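Long-range contacts in FKBP-type peptidyl-prolyl cis-trans isomerase fkpA (Escherichia coli, PDB 1Q6I), which catalyses the cis-trans isomerization of proline imidic peptide bonds and acts as a folding chaperone in the periplasm: residues Val143-Gly148 and Glu219-Lys224; Lys191-Pro196 and Thr213-Val218. One frame throughout, in Å; residues are numbered along the deposited sequence.

Contact 1. Residues Val143-Gly148 and Glu219-Lys224. With FK5 (8-deethyl-8-[but-3-enyl]-ascomycin), chain C.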
# COMPACT_ATOMS: atom_id res chain seq x y z
N VAL A 143 -32.52 -14.04 -22.09
CA VAL A 143 -31.58 -15.09 -21.71
C VAL A 143 -30.76 -15.42 -22.98
O VAL A 143 -31.35 -15.75 -24.02
CB VAL A 143 -32.32 -16.37 -21.24
CG1 VAL A 143 -31.32 -17.43 -20.79
CG2 VAL A 143 -33.35 -16.09 -20.16
N VAL A 144 -29.42 -15.37 -22.89
CA VAL A 144 -28.55 -15.59 -24.04
C VAL A 144 -27.30 -16.39 -23.77
O VAL A 144 -26.79 -16.41 -22.64
CB VAL A 144 -27.99 -14.23 -24.55
CG1 VAL A 144 -29.12 -13.30 -24.94
CG2 VAL A 144 -27.12 -13.53 -23.46
N ASN A 145 -26.79 -17.08 -24.79
CA ASN A 145 -25.42 -17.54 -24.74
C ASN A 145 -24.65 -16.56 -25.63
O ASN A 145 -25.17 -16.03 -26.60
CB ASN A 145 -25.25 -18.97 -25.22
CG ASN A 145 -25.75 -19.99 -24.22
OD1 ASN A 145 -25.33 -20.02 -23.04
ND2 ASN A 145 -26.65 -20.83 -24.68
N TYR A 146 -23.40 -16.30 -25.30
CA TYR A 146 -22.60 -15.40 -26.14
C TYR A 146 -21.11 -15.65 -26.00
O TYR A 146 -20.61 -16.26 -25.07
CB TYR A 146 -22.92 -13.93 -25.83
CG TYR A 146 -22.44 -13.51 -24.49
CD1 TYR A 146 -23.23 -13.74 -23.39
CD2 TYR A 146 -21.17 -12.96 -24.29
CE1 TYR A 146 -22.82 -13.42 -22.13
CE2 TYR A 146 -20.74 -12.63 -23.01
CZ TYR A 146 -21.58 -12.87 -21.92
OH TYR A 146 -21.22 -12.60 -20.60
N LYS A 147 -20.39 -15.11 -26.96
CA LYS A 147 -18.98 -15.18 -26.97
C LYS A 147 -18.60 -13.80 -27.40
O LYS A 147 -19.18 -13.30 -28.38
CB LYS A 147 -18.58 -16.18 -28.02
CG LYS A 147 -17.14 -16.31 -28.24
CD LYS A 147 -16.86 -17.61 -29.01
CE LYS A 147 -16.94 -17.40 -30.51
NZ LYS A 147 -16.02 -18.37 -31.17
N GLY A 148 -17.68 -13.19 -26.67
CA GLY A 148 -17.15 -11.88 -27.02
C GLY A 148 -15.64 -11.90 -27.31
O GLY A 148 -14.88 -12.55 -26.58
N GLU A 219 -26.59 -16.01 -29.15
CA GLU A 219 -27.78 -16.81 -29.38
C GLU A 219 -28.85 -16.36 -28.37
O GLU A 219 -28.60 -16.33 -27.17
CB GLU A 219 -27.50 -18.31 -29.23
CG GLU A 219 -26.48 -18.83 -30.21
CD GLU A 219 -26.22 -20.31 -30.10
OE1 GLU A 219 -26.61 -20.96 -29.07
OE2 GLU A 219 -25.59 -20.82 -31.07
N LEU A 220 -30.04 -15.99 -28.87
CA LEU A 220 -31.17 -15.58 -28.01
C LEU A 220 -32.11 -16.73 -27.69
O LEU A 220 -32.84 -17.23 -28.57
CB LEU A 220 -31.94 -14.43 -28.65
CG LEU A 220 -33.19 -13.85 -28.02
CD1 LEU A 220 -32.89 -13.28 -26.65
CD2 LEU A 220 -33.66 -12.78 -28.95
N LEU A 221 -32.08 -17.16 -26.43
CA LEU A 221 -32.85 -18.34 -25.98
C LEU A 221 -34.24 -18.01 -25.48
O LEU A 221 -35.18 -18.78 -25.69
CB LEU A 221 -32.14 -19.04 -24.84
CG LEU A 221 -30.69 -19.39 -25.09
CD1 LEU A 221 -30.18 -20.04 -23.81
CD2 LEU A 221 -30.58 -20.35 -26.27
N ASP A 222 -34.40 -16.89 -24.79
CA ASP A 222 -35.71 -16.53 -24.28
C ASP A 222 -35.89 -15.03 -24.15
O ASP A 222 -34.93 -14.25 -24.00
CB ASP A 222 -35.96 -17.21 -22.92
CG ASP A 222 -37.44 -17.56 -22.69
OD1 ASP A 222 -38.24 -17.58 -23.68
OD2 ASP A 222 -37.88 -17.87 -21.55
N VAL A 223 -37.15 -14.63 -24.25
CA VAL A 223 -37.56 -13.25 -24.14
C VAL A 223 -38.72 -13.37 -23.21
O VAL A 223 -39.68 -14.07 -23.51
CB VAL A 223 -38.01 -12.69 -25.48
CG1 VAL A 223 -38.59 -11.28 -25.31
CG2 VAL A 223 -36.87 -12.70 -26.47
N LYS A 224 -38.62 -12.75 -22.04
CA LYS A 224 -39.67 -12.88 -21.04
C LYS A 224 -39.90 -11.61 -20.27
O LYS A 224 -39.18 -10.60 -20.41
CB LYS A 224 -39.35 -14.03 -20.09
CG LYS A 224 -38.06 -13.96 -19.36
CD LYS A 224 -37.81 -15.27 -18.61
CE LYS A 224 -36.39 -15.41 -18.09
NZ LYS A 224 -36.16 -16.74 -17.40
OXT LYS A 224 -40.86 -11.56 -19.51
C1 FK5 C . -22.92 -5.93 -20.78
C2 FK5 C . -22.37 -6.76 -21.92
C3 FK5 C . -23.18 -7.31 -23.07
C4 FK5 C . -24.02 -8.39 -22.45
C5 FK5 C . -23.14 -9.54 -21.93
C6 FK5 C . -21.99 -9.06 -21.04
C8 FK5 C . -20.14 -7.60 -21.75
C9 FK5 C . -19.22 -8.56 -21.43
C10 FK5 C . -18.46 -8.49 -20.13
C11 FK5 C . -17.85 -7.13 -19.77
C12 FK5 C . -17.33 -7.11 -18.33
C13 FK5 C . -18.34 -7.70 -17.35
C14 FK5 C . -18.82 -9.04 -17.85
C15 FK5 C . -19.86 -9.70 -16.94
C16 FK5 C . -19.25 -10.70 -15.99
C17 FK5 C . -19.14 -10.27 -14.54
C18 FK5 C . -19.97 -9.02 -14.19
C19 FK5 C . -21.30 -9.32 -13.49
C20 FK5 C . -21.88 -8.28 -12.64
C21 FK5 C . -23.35 -7.99 -12.65
C22 FK5 C . -23.74 -6.99 -13.71
C23 FK5 C . -24.02 -7.45 -15.12
C24 FK5 C . -24.20 -6.26 -16.07
C25 FK5 C . -23.67 -6.74 -17.40
C26 FK5 C . -23.46 -5.74 -18.54
C27 FK5 C . -22.75 -4.61 -17.94
C28 FK5 C . -23.50 -3.38 -17.82
C29 FK5 C . -22.86 -2.10 -17.43
C30 FK5 C . -22.64 -1.24 -18.67
C31 FK5 C . -22.16 0.16 -18.28
C32 FK5 C . -23.17 0.74 -17.33
C33 FK5 C . -23.28 -0.10 -16.08
C34 FK5 C . -23.83 -1.45 -16.47
C35 FK5 C . -16.73 -6.74 -20.71
C36 FK5 C . -17.65 -10.09 -14.26
C37 FK5 C . -22.04 -10.61 -13.67
C38 FK5 C . -23.73 -7.53 -11.24
C39 FK5 C . -24.81 -8.44 -10.69
C40 FK5 C . -24.74 -8.91 -9.30
C41 FK5 C . -24.69 -7.74 -17.89
C42 FK5 C . -21.32 -4.77 -17.52
C43 FK5 C . -17.27 -6.77 -15.43
C44 FK5 C . -21.58 -11.34 -17.14
C45 FK5 C . -20.80 1.30 -19.89
N7 FK5 C . -21.42 -7.80 -21.58
O1 FK5 C . -22.68 -6.31 -19.62
O2 FK5 C . -23.76 -4.83 -21.02
O3 FK5 C . -19.68 -6.40 -22.24
O4 FK5 C . -18.99 -9.64 -22.29
O5 FK5 C . -19.41 -8.81 -19.12
O6 FK5 C . -17.41 -9.48 -20.32
O7 FK5 C . -17.79 -7.92 -16.08
O8 FK5 C . -20.76 -10.38 -17.77
O9 FK5 C . -23.89 -5.63 -13.48
O10 FK5 C . -25.56 -5.92 -16.23
O11 FK5 C . -22.09 1.00 -19.41
O12 FK5 C . -22.83 2.06 -16.99
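V143 lays its two methyls over different neighbours: CG1 meets CD1 of L221 at 4.2 Å, the two side chains crossing at about a right angle, while CG2 sits 3.7 Å from CE of K224 and also borders CB of D222. With CG2 placed beside the backbone N (CG1 anti to it, chi1 -177°), that methyl lies against the extended aliphatic chain of K224, whose CE crosses it at a slant. The carboxylate of D222 turns away from V143 and forms a salt bridge with K186.

V143 O receives L221 N at 2.9 Å, nearly along the C=O axis, and takes a second, weak bond from D222 N. Two consecutive residues therefore face one, and the pairing shifts by one residue before V144 meets L220: a classic beta bulge in the antiparallel sheet of the FKBP domain. Beyond it the regular pattern returns at N145 and E219, where E219 N reaches N145 O at 2.9 Å with an almost straight N-H...O angle of 172°.

The faces differ in character. V144 and L220 point to the buried side, CG1 of the valine lying 4.1 Å from CD1 of the leucine. On the other side N145 brings ND2 to 3.7 Å from CD1 of L221, a polar group against a methyl.

Y146 lies beyond the paired residues, on the same face as V144. FK5 C5 lies 3.7 Å above its ring plane, offset toward the rim, and its OH is hydrogen-bonded to D157 and R162.

Contact 2. Residues Lys191-Pro196 and Thr213-Val218. With FK5 (8-deethyl-8-[but-3-enyl]-ascomycin), chain C.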
# COMPACT_ATOMS: atom_id res chain seq x y z
N LYS A 191 -24.73 -11.75 -34.95
CA LYS A 191 -23.37 -11.33 -34.70
C LYS A 191 -23.42 -9.83 -34.57
O LYS A 191 -23.94 -9.14 -35.44
CB LYS A 191 -22.45 -11.77 -35.82
CG LYS A 191 -21.01 -11.23 -35.76
CD LYS A 191 -20.09 -12.04 -36.70
CE LYS A 191 -18.73 -11.40 -36.94
NZ LYS A 191 -17.87 -12.34 -37.69
N LEU A 192 -22.90 -9.31 -33.47
CA LEU A 192 -22.91 -7.89 -33.25
C LEU A 192 -21.48 -7.39 -33.28
O LEU A 192 -20.62 -7.94 -32.64
CB LEU A 192 -23.55 -7.57 -31.89
CG LEU A 192 -24.98 -8.02 -31.55
CD1 LEU A 192 -25.40 -7.43 -30.19
CD2 LEU A 192 -26.00 -7.57 -32.57
N VAL A 193 -21.25 -6.34 -34.06
CA VAL A 193 -19.96 -5.69 -34.17
C VAL A 193 -20.18 -4.26 -33.70
O VAL A 193 -20.75 -3.42 -34.41
CB VAL A 193 -19.45 -5.79 -35.59
CG1 VAL A 193 -18.24 -4.90 -35.83
CG2 VAL A 193 -19.12 -7.23 -35.84
N ILE A 194 -19.76 -4.03 -32.45
CA ILE A 194 -20.14 -2.84 -31.71
C ILE A 194 -19.03 -1.84 -31.57
O ILE A 194 -17.98 -2.14 -31.02
CB ILE A 194 -20.67 -3.26 -30.32
CG1 ILE A 194 -21.72 -4.38 -30.42
CG2 ILE A 194 -21.26 -2.07 -29.57
CD1 ILE A 194 -22.21 -4.95 -29.01
N PRO A 195 -19.27 -0.63 -32.08
CA PRO A 195 -18.36 0.49 -31.89
C PRO A 195 -18.22 0.85 -30.42
O PRO A 195 -19.18 0.69 -29.66
CB PRO A 195 -19.05 1.67 -32.59
CG PRO A 195 -20.16 1.15 -33.32
CD PRO A 195 -20.44 -0.27 -32.90
N PRO A 196 -17.04 1.34 -30.04
CA PRO A 196 -16.76 1.72 -28.65
C PRO A 196 -17.78 2.64 -28.07
O PRO A 196 -18.05 2.53 -26.88
CB PRO A 196 -15.41 2.47 -28.73
CG PRO A 196 -14.95 2.44 -30.15
CD PRO A 196 -15.88 1.54 -30.92
N THR A 213 -13.49 -1.84 -30.40
CA THR A 213 -14.68 -2.32 -31.08
C THR A 213 -14.90 -3.77 -30.58
O THR A 213 -13.95 -4.55 -30.55
CB THR A 213 -14.52 -2.27 -32.61
OG1 THR A 213 -14.73 -0.93 -33.10
CG2 THR A 213 -15.65 -3.14 -33.30
N LEU A 214 -16.15 -4.14 -30.23
CA LEU A 214 -16.36 -5.51 -29.75
C LEU A 214 -17.16 -6.34 -30.74
O LEU A 214 -18.10 -5.86 -31.32
CB LEU A 214 -17.06 -5.51 -28.39
CG LEU A 214 -16.56 -4.52 -27.36
CD1 LEU A 214 -17.39 -4.70 -26.10
CD2 LEU A 214 -15.03 -4.68 -27.06
N VAL A 215 -16.78 -7.61 -30.85
CA VAL A 215 -17.45 -8.56 -31.71
C VAL A 215 -18.17 -9.59 -30.82
O VAL A 215 -17.55 -10.35 -30.09
CB VAL A 215 -16.40 -9.32 -32.56
CG1 VAL A 215 -17.02 -10.41 -33.44
CG2 VAL A 215 -15.58 -8.37 -33.42
N PHE A 216 -19.50 -9.63 -30.87
CA PHE A 216 -20.20 -10.64 -30.09
C PHE A 216 -20.96 -11.62 -30.98
O PHE A 216 -21.69 -11.21 -31.91
CB PHE A 216 -21.21 -9.94 -29.20
CG PHE A 216 -20.62 -9.26 -28.00
CD1 PHE A 216 -20.33 -9.98 -26.87
CD2 PHE A 216 -20.39 -7.91 -28.01
CE1 PHE A 216 -19.80 -9.37 -25.78
CE2 PHE A 216 -19.86 -7.31 -26.93
CZ PHE A 216 -19.57 -8.03 -25.81
N ASP A 217 -20.80 -12.91 -30.73
CA ASP A 217 -21.69 -13.93 -31.32
C ASP A 217 -22.71 -14.35 -30.27
O ASP A 217 -22.35 -14.98 -29.29
CB ASP A 217 -20.91 -15.14 -31.76
CG ASP A 217 -19.89 -14.81 -32.78
OD1 ASP A 217 -20.28 -14.21 -33.83
OD2 ASP A 217 -18.68 -15.09 -32.63
N VAL A 218 -23.97 -13.98 -30.51
CA VAL A 218 -25.06 -14.17 -29.60
C VAL A 218 -26.14 -15.15 -30.07
O VAL A 218 -26.58 -15.11 -31.23
CB VAL A 218 -25.75 -12.83 -29.41
CG1 VAL A 218 -26.71 -12.88 -28.26
CG2 VAL A 218 -24.77 -11.77 -29.16
C1 FK5 C . -22.92 -5.93 -20.78
C2 FK5 C . -22.37 -6.76 -21.92
C3 FK5 C . -23.18 -7.31 -23.07
C4 FK5 C . -24.02 -8.39 -22.45
C5 FK5 C . -23.14 -9.54 -21.93
C6 FK5 C . -21.99 -9.06 -21.04
C8 FK5 C . -20.14 -7.60 -21.75
C9 FK5 C . -19.22 -8.56 -21.43
C10 FK5 C . -18.46 -8.49 -20.13
C11 FK5 C . -17.85 -7.13 -19.77
C12 FK5 C . -17.33 -7.11 -18.33
C13 FK5 C . -18.34 -7.70 -17.35
C14 FK5 C . -18.82 -9.04 -17.85
C15 FK5 C . -19.86 -9.70 -16.94
C16 FK5 C . -19.25 -10.70 -15.99
C17 FK5 C . -19.14 -10.27 -14.54
C18 FK5 C . -19.97 -9.02 -14.19
C19 FK5 C . -21.30 -9.32 -13.49
C20 FK5 C . -21.88 -8.28 -12.64
C21 FK5 C . -23.35 -7.99 -12.65
C22 FK5 C . -23.74 -6.99 -13.71
C23 FK5 C . -24.02 -7.45 -15.12
C24 FK5 C . -24.20 -6.26 -16.07
C25 FK5 C . -23.67 -6.74 -17.40
C26 FK5 C . -23.46 -5.74 -18.54
C27 FK5 C . -22.75 -4.61 -17.94
C28 FK5 C . -23.50 -3.38 -17.82
C29 FK5 C . -22.86 -2.10 -17.43
C30 FK5 C . -22.64 -1.24 -18.67
C31 FK5 C . -22.16 0.16 -18.28
C32 FK5 C . -23.17 0.74 -17.33
C33 FK5 C . -23.28 -0.10 -16.08
C34 FK5 C . -23.83 -1.45 -16.47
C35 FK5 C . -16.73 -6.74 -20.71
C36 FK5 C . -17.65 -10.09 -14.26
C37 FK5 C . -22.04 -10.61 -13.67
C38 FK5 C . -23.73 -7.53 -11.24
C39 FK5 C . -24.81 -8.44 -10.69
C40 FK5 C . -24.74 -8.91 -9.30
C41 FK5 C . -24.69 -7.74 -17.89
C42 FK5 C . -21.32 -4.77 -17.52
C43 FK5 C . -17.27 -6.77 -15.43
C44 FK5 C . -21.58 -11.34 -17.14
C45 FK5 C . -20.80 1.30 -19.89
N7 FK5 C . -21.42 -7.80 -21.58
O1 FK5 C . -22.68 -6.31 -19.62
O2 FK5 C . -23.76 -4.83 -21.02
O3 FK5 C . -19.68 -6.40 -22.24
O4 FK5 C . -18.99 -9.64 -22.29
O5 FK5 C . -19.41 -8.81 -19.12
O6 FK5 C . -17.41 -9.48 -20.32
O7 FK5 C . -17.79 -7.92 -16.08
O8 FK5 C . -20.76 -10.38 -17.77
O9 FK5 C . -23.89 -5.63 -13.48
O10 FK5 C . -25.56 -5.92 -16.23
O11 FK5 C . -22.09 1.00 -19.41
O12 FK5 C . -22.83 2.06 -16.99
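F216 holds CG beside its backbone N (chi1 -76°) and I194 does the same with CG1 (chi1 -50°); both residues already point to the face they share with L192 and L214, and these torsions, with the isoleucine chain extended beyond CG1, swing CD1 to 3.6 Å from CD2 of F216, the two crossing at a slant. This is the antiparallel pairing of strands 189-194 and 214-223 in the FKBP beta sheet, on the face that carries the ligand pocket.

Four backbone bonds fix the register. L192 and F216 exchange two, and I194 and L214 another two; the straightest is I194 N to L214 O, 2.7 Å at an N-H...O angle of 178°. Between these hydrogen-bonded pairs, V193 stands against V215 on the other face, their CG2 methyls 4.4 Å apart, and helix 70-111 covers that side through F110 and Y106.

The F216 ring presents its edge to FK5: O4 lies in the ring plane, 3.6 Å from CE1. The ring also meets W177 edge-to-face and F156 with planes at about 90°. With alanine in place of F216, O4 would keep Y146 but lose this ring edge, and the gap opened beside I194 CD1 is likely to leave W177 and F156 freer to shift.

K191 runs beside D217, pointing the same way, with CD 3.6 Å from OD1. NZ stays 4.9 Å from that oxygen, so the aliphatic part of the lysine, rather than its ammonium, makes the contact. At the far end, T213 OG1 accepts a hydrogen bond from NH1 of R107, while its CG2 lies 3.4 Å from I194 O and its OG1 is 3.5 Å from CD of P196.

Overall arrangement
Both contacts use strand 214-223, which lies between strands 141-150 and 189-194 of one sheet; their centres are about 14 Å apart. Contact 2 is the core pairing: ten of its twelve touching residues are buried, the register is regular, and its area (495 Å²) exceeds the 394 Å² of contact 1. Contact 1, at the C-terminal end, is partly buried, carries the bulge, and sets V143 among the polar N145, E219 and D222 on one face, with K224 as the exposed chain terminus. The two meet directly, K147 O lying 2.9 Å from D217 N, probably hydrogen-bonded. Each also contributes an aromatic ring to the FK5 site.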